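Local coordinates for protein biphenyl 2,3-Dioxygenase Beta Subunit (Sphingobium yanoikuyae, PDB 2GBW) that probably serves as the non-catalytic beta subunit of a ring-hydroxylating dioxygenase, packing as three copies within a six-chain assembly whose alpha subunits oxidise aromatic substrates such as biphenyl, at residues Y14-H19 with G114-L119; D142-R145 with G150-V153. One frame throughout, in Å; residues are numbered along the deposited sequence.

Contact 1. Residues Y14-H19 with G114-L119; sequences YDIEAH and GELDVL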
# COMPACT_ATOMS: atom_id res chain seq x y z
N TYR B 14 -23.65 4.00 30.21
CA TYR B 14 -24.47 4.34 29.05
C TYR B 14 -24.38 5.83 28.77
O TYR B 14 -24.18 6.28 27.63
CB TYR B 14 -25.95 3.97 29.29
CG TYR B 14 -26.75 4.40 28.08
CD1 TYR B 14 -26.89 3.54 26.99
CD2 TYR B 14 -27.30 5.69 27.98
CE1 TYR B 14 -27.59 3.92 25.87
CE2 TYR B 14 -28.02 6.09 26.86
CZ TYR B 14 -28.15 5.20 25.79
OH TYR B 14 -28.81 5.53 24.62
N ASP B 15 -24.48 6.62 29.82
CA ASP B 15 -24.48 8.09 29.64
C ASP B 15 -23.16 8.61 29.08
O ASP B 15 -23.14 9.53 28.26
CB ASP B 15 -24.81 8.72 30.96
CG ASP B 15 -26.27 8.60 31.31
OD1 ASP B 15 -27.12 8.23 30.45
OD2 ASP B 15 -26.58 8.91 32.45
N ILE B 16 -22.06 7.98 29.47
CA ILE B 16 -20.73 8.37 28.96
C ILE B 16 -20.60 7.98 27.50
O ILE B 16 -20.13 8.74 26.68
CB ILE B 16 -19.62 7.73 29.83
CG1 ILE B 16 -19.58 8.35 31.23
CG2 ILE B 16 -18.26 7.93 29.13
CD1 ILE B 16 -18.67 7.54 32.26
N GLU B 17 -21.03 6.78 27.14
CA GLU B 17 -21.06 6.37 25.74
C GLU B 17 -21.91 7.31 24.85
O GLU B 17 -21.50 7.63 23.71
CB GLU B 17 -21.57 4.94 25.65
CG GLU B 17 -20.52 3.93 26.16
CD GLU B 17 -19.99 2.96 25.11
OE1 GLU B 17 -19.79 3.34 23.92
OE2 GLU B 17 -19.72 1.80 25.53
N ALA B 18 -23.10 7.67 25.33
CA ALA B 18 -23.97 8.57 24.62
C ALA B 18 -23.33 9.97 24.42
O ALA B 18 -23.42 10.54 23.34
CB ALA B 18 -25.32 8.67 25.36
N HIS B 19 -22.66 10.48 25.46
CA HIS B 19 -21.84 11.68 25.36
C HIS B 19 -20.76 11.57 24.26
O HIS B 19 -20.64 12.46 23.44
CB HIS B 19 -21.16 11.97 26.71
CG HIS B 19 -20.15 13.07 26.65
ND1 HIS B 19 -20.49 14.40 26.81
CD2 HIS B 19 -18.81 13.05 26.40
CE1 HIS B 19 -19.40 15.14 26.66
NE2 HIS B 19 -18.37 14.34 26.43
N GLY B 114 -16.51 13.51 42.30
CA GLY B 114 -17.51 13.39 41.22
C GLY B 114 -16.93 13.28 39.82
O GLY B 114 -17.68 13.25 38.82
N GLU B 115 -15.61 13.19 39.72
CA GLU B 115 -14.96 13.20 38.41
C GLU B 115 -14.81 11.76 37.97
O GLU B 115 -14.88 10.84 38.80
CB GLU B 115 -13.59 13.88 38.51
CG GLU B 115 -13.69 15.25 39.25
CD GLU B 115 -12.33 15.90 39.54
OE1 GLU B 115 -11.28 15.21 39.45
OE2 GLU B 115 -12.31 17.12 39.84
N LEU B 116 -14.64 11.59 36.66
CA LEU B 116 -14.59 10.26 36.03
C LEU B 116 -13.33 10.13 35.23
O LEU B 116 -13.00 11.02 34.44
CB LEU B 116 -15.79 10.07 35.10
CG LEU B 116 -17.15 10.07 35.78
CD1 LEU B 116 -18.18 10.35 34.72
CD2 LEU B 116 -17.32 8.73 36.45
N ASP B 117 -12.64 9.02 35.42
CA ASP B 117 -11.52 8.66 34.58
C ASP B 117 -12.06 7.70 33.55
O ASP B 117 -12.61 6.65 33.88
CB ASP B 117 -10.41 7.95 35.36
CG ASP B 117 -9.69 8.87 36.34
OD1 ASP B 117 -9.47 10.04 36.00
OD2 ASP B 117 -9.31 8.41 37.44
N VAL B 118 -11.83 8.05 32.29
CA VAL B 118 -12.37 7.32 31.13
C VAL B 118 -11.32 6.96 30.08
O VAL B 118 -10.66 7.83 29.47
CB VAL B 118 -13.55 8.09 30.48
CG1 VAL B 118 -14.28 7.18 29.45
CG2 VAL B 118 -14.51 8.64 31.55
N LEU B 119 -11.20 5.66 29.85
CA LEU B 119 -10.35 5.10 28.82
C LEU B 119 -11.19 4.74 27.58
O LEU B 119 -12.31 4.25 27.68
CB LEU B 119 -9.66 3.84 29.33
CG LEU B 119 -8.85 4.00 30.62
CD1 LEU B 119 -8.50 2.61 31.17
CD2 LEU B 119 -7.62 4.84 30.32

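Contact 2. Residues D142-R145 with G150-V153; sequences DKLR and GFKV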
# COMPACT_ATOMS: atom_id res chain seq x y z
N ASP B 142 -9.33 10.36 29.36
CA ASP B 142 -10.08 11.60 29.75
C ASP B 142 -10.32 11.62 31.24
O ASP B 142 -10.49 10.57 31.87
CB ASP B 142 -11.47 11.66 29.09
CG ASP B 142 -11.45 11.98 27.59
OD1 ASP B 142 -10.42 12.46 27.05
OD2 ASP B 142 -12.53 11.79 26.96
N LYS B 143 -10.41 12.84 31.79
CA LYS B 143 -11.11 13.14 33.03
C LYS B 143 -12.32 13.95 32.61
O LYS B 143 -12.17 14.98 31.93
CB LYS B 143 -10.28 13.98 33.97
CG LYS B 143 -8.93 13.38 34.40
CD LYS B 143 -8.64 13.68 35.88
CE LYS B 143 -9.49 12.82 36.83
NZ LYS B 143 -9.79 13.41 38.19
N LEU B 144 -13.50 13.47 32.97
CA LEU B 144 -14.76 14.18 32.70
C LEU B 144 -15.40 14.60 34.00
O LEU B 144 -15.19 13.97 35.05
CB LEU B 144 -15.75 13.25 32.03
CG LEU B 144 -15.38 12.51 30.73
CD1 LEU B 144 -16.60 11.72 30.34
CD2 LEU B 144 -14.99 13.43 29.58
N ARG B 145 -16.19 15.66 33.96
CA ARG B 145 -17.11 15.93 35.07
C ARG B 145 -18.51 16.13 34.54
O ARG B 145 -18.73 16.49 33.38
CB ARG B 145 -16.69 17.14 35.88
CG ARG B 145 -16.63 18.42 35.05
CD ARG B 145 -16.53 19.66 35.96
NE ARG B 145 -15.16 19.81 36.44
CZ ARG B 145 -14.19 20.50 35.83
NH1 ARG B 145 -14.41 21.15 34.69
NH2 ARG B 145 -12.98 20.53 36.37
N GLY B 150 -25.38 16.23 31.23
CA GLY B 150 -24.31 15.59 30.46
C GLY B 150 -22.95 15.66 31.14
O GLY B 150 -22.84 15.60 32.37
N PHE B 151 -21.90 15.81 30.34
CA PHE B 151 -20.52 15.85 30.82
C PHE B 151 -19.76 16.90 30.05
O PHE B 151 -20.17 17.25 28.95
CB PHE B 151 -19.83 14.50 30.55
CG PHE B 151 -20.53 13.35 31.20
CD1 PHE B 151 -21.56 12.70 30.55
CD2 PHE B 151 -20.21 12.99 32.50
CE1 PHE B 151 -22.24 11.66 31.16
CE2 PHE B 151 -20.91 11.97 33.14
CZ PHE B 151 -21.90 11.29 32.45
N LYS B 152 -18.66 17.38 30.63
CA LYS B 152 -17.61 18.07 29.89
C LYS B 152 -16.25 17.50 30.18
O LYS B 152 -15.97 17.09 31.29
CB LYS B 152 -17.63 19.56 30.22
CG LYS B 152 -18.89 20.27 29.68
CD LYS B 152 -18.82 21.79 29.86
CE LYS B 152 -20.05 22.46 29.27
NZ LYS B 152 -20.08 23.93 29.54
N VAL B 153 -15.37 17.48 29.18
CA VAL B 153 -14.02 16.98 29.42
C VAL B 153 -13.16 18.14 29.95
O VAL B 153 -13.24 19.27 29.44
CB VAL B 153 -13.44 16.31 28.16
CG1 VAL B 153 -13.35 17.30 26.95
CG2 VAL B 153 -12.03 15.68 28.42

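Contact 1. Residues Y14-H19 with G114-L119
Ile16 carries the helix side of this small apolar contact and meets two residues of the strand, Leu116 and Val118, through methyl groups alone. Its CD1 comes within 3.8 Å of Leu116 CD1, the two side chains passing each other at a slant. Its other branch, CG2, faces Val118 CG1 tip to tip at 4.1 Å. The two branches of the isoleucine therefore divide the work, and each takes a different residue of the strand. The extended chi2 of Ile16 (168°) carries CD1 well clear of the helix backbone. On the strand, CG1 of Val118 stands opposite its own backbone N (chi1 -169°), turned to the helix. Leu116 and Val118 are two residues apart, so they project from the same face of the strand, and all three touching side chains are buried. The helix and strand backbones stay well apart, with the nearest CA atoms, those of Ile16 and Val118, separated by 8.7 Å. Around these three side chains, Phe151 of strand 150-160 packs on both Ile16 and Leu116, and Ala108 of strand 98-112 also touches Ile16. Tyr14 meets His13 of a second beta subunit edge-to-face. Helix 10-28 thus lies across the sheet, resting here on strand 115-128 between its sheet neighbours 98-112 and 132-147, while Tyr14 and Glu17 also reach other beta subunits.

Contact 2. Residues D142-R145 with G150-V153
Leu144 and Val153 form an antiparallel non-hydrogen-bonded pair, next to the hydrogen-bonded pair Arg145 and Lys152, where two short strand segments run at 137° to each other. Arg145 N gives its hydrogen to Lys152 O at 3.0 Å, and Lys152 N returns one to Arg145 O at 2.9 Å. The carbonyl oxygen of Arg145 also receives a weak CA-H...O contact from Phe151 CA at 3.2 Å. Lys152 O likewise takes a longer one from Leu144 CA.

Leu144 and Val153 pack closely on one face, beside the carboxylate of Asp142. Leu144 CD2 leans on Val153 CB at 3.6 Å, the two side chains slanting across each other, while its second methyl, CD1, looks to Phe151 CB at 4.3 Å. Leucine thereby bridges two residues of the partner strand. Val153 CG2, trans to the amide nitrogen, is sent across toward the other strand: it lies 3.6 Å from Lys143 O and packs against the carboxylate carbon, Asp142 CG, at 3.8 Å. Tyr20 OH holds OD2 of that buried carboxylate and Arg156 NE forms a salt bridge with OD1, while its carbon lies against the valine methyl. On the opposite face, Arg145 and Lys152 stand as neighbours; the arginine chain bends at chi3 (79°), and its guanidinium pairs with Asp43 and makes a cation-pi contact with Phe154. Lys143 bonds through its backbone to both Phe154 and Arg155, consistent with a beta bulge just beyond Val153. Together these features describe the closed end of a twisted beta hairpin, strands 132-147 and 150-160, within the curved sheet of the NTF2-like fold.

The centres of contact 1 and contact 2 lie about 7 Å apart on the same side of the chain's centre, and both segments of contact 1 precede those of contact 2 along the chain. Val118 O probably accepts a hydrogen bond from Asp142 N (2.9 Å), and Glu115 OE1 makes a salt bridge with Lys143 NZ (2.7 Å). His19, which binds zinc in a structure of this protein though no zinc sits on this chain here, packs near Phe151. Helix 10-28 thus covers one end of the sheet where strands 115-128, 132-147 and 150-160 lie side by side, the hairpin end being tied to strand 115-128 by the Asp142 and Lys143 bonds.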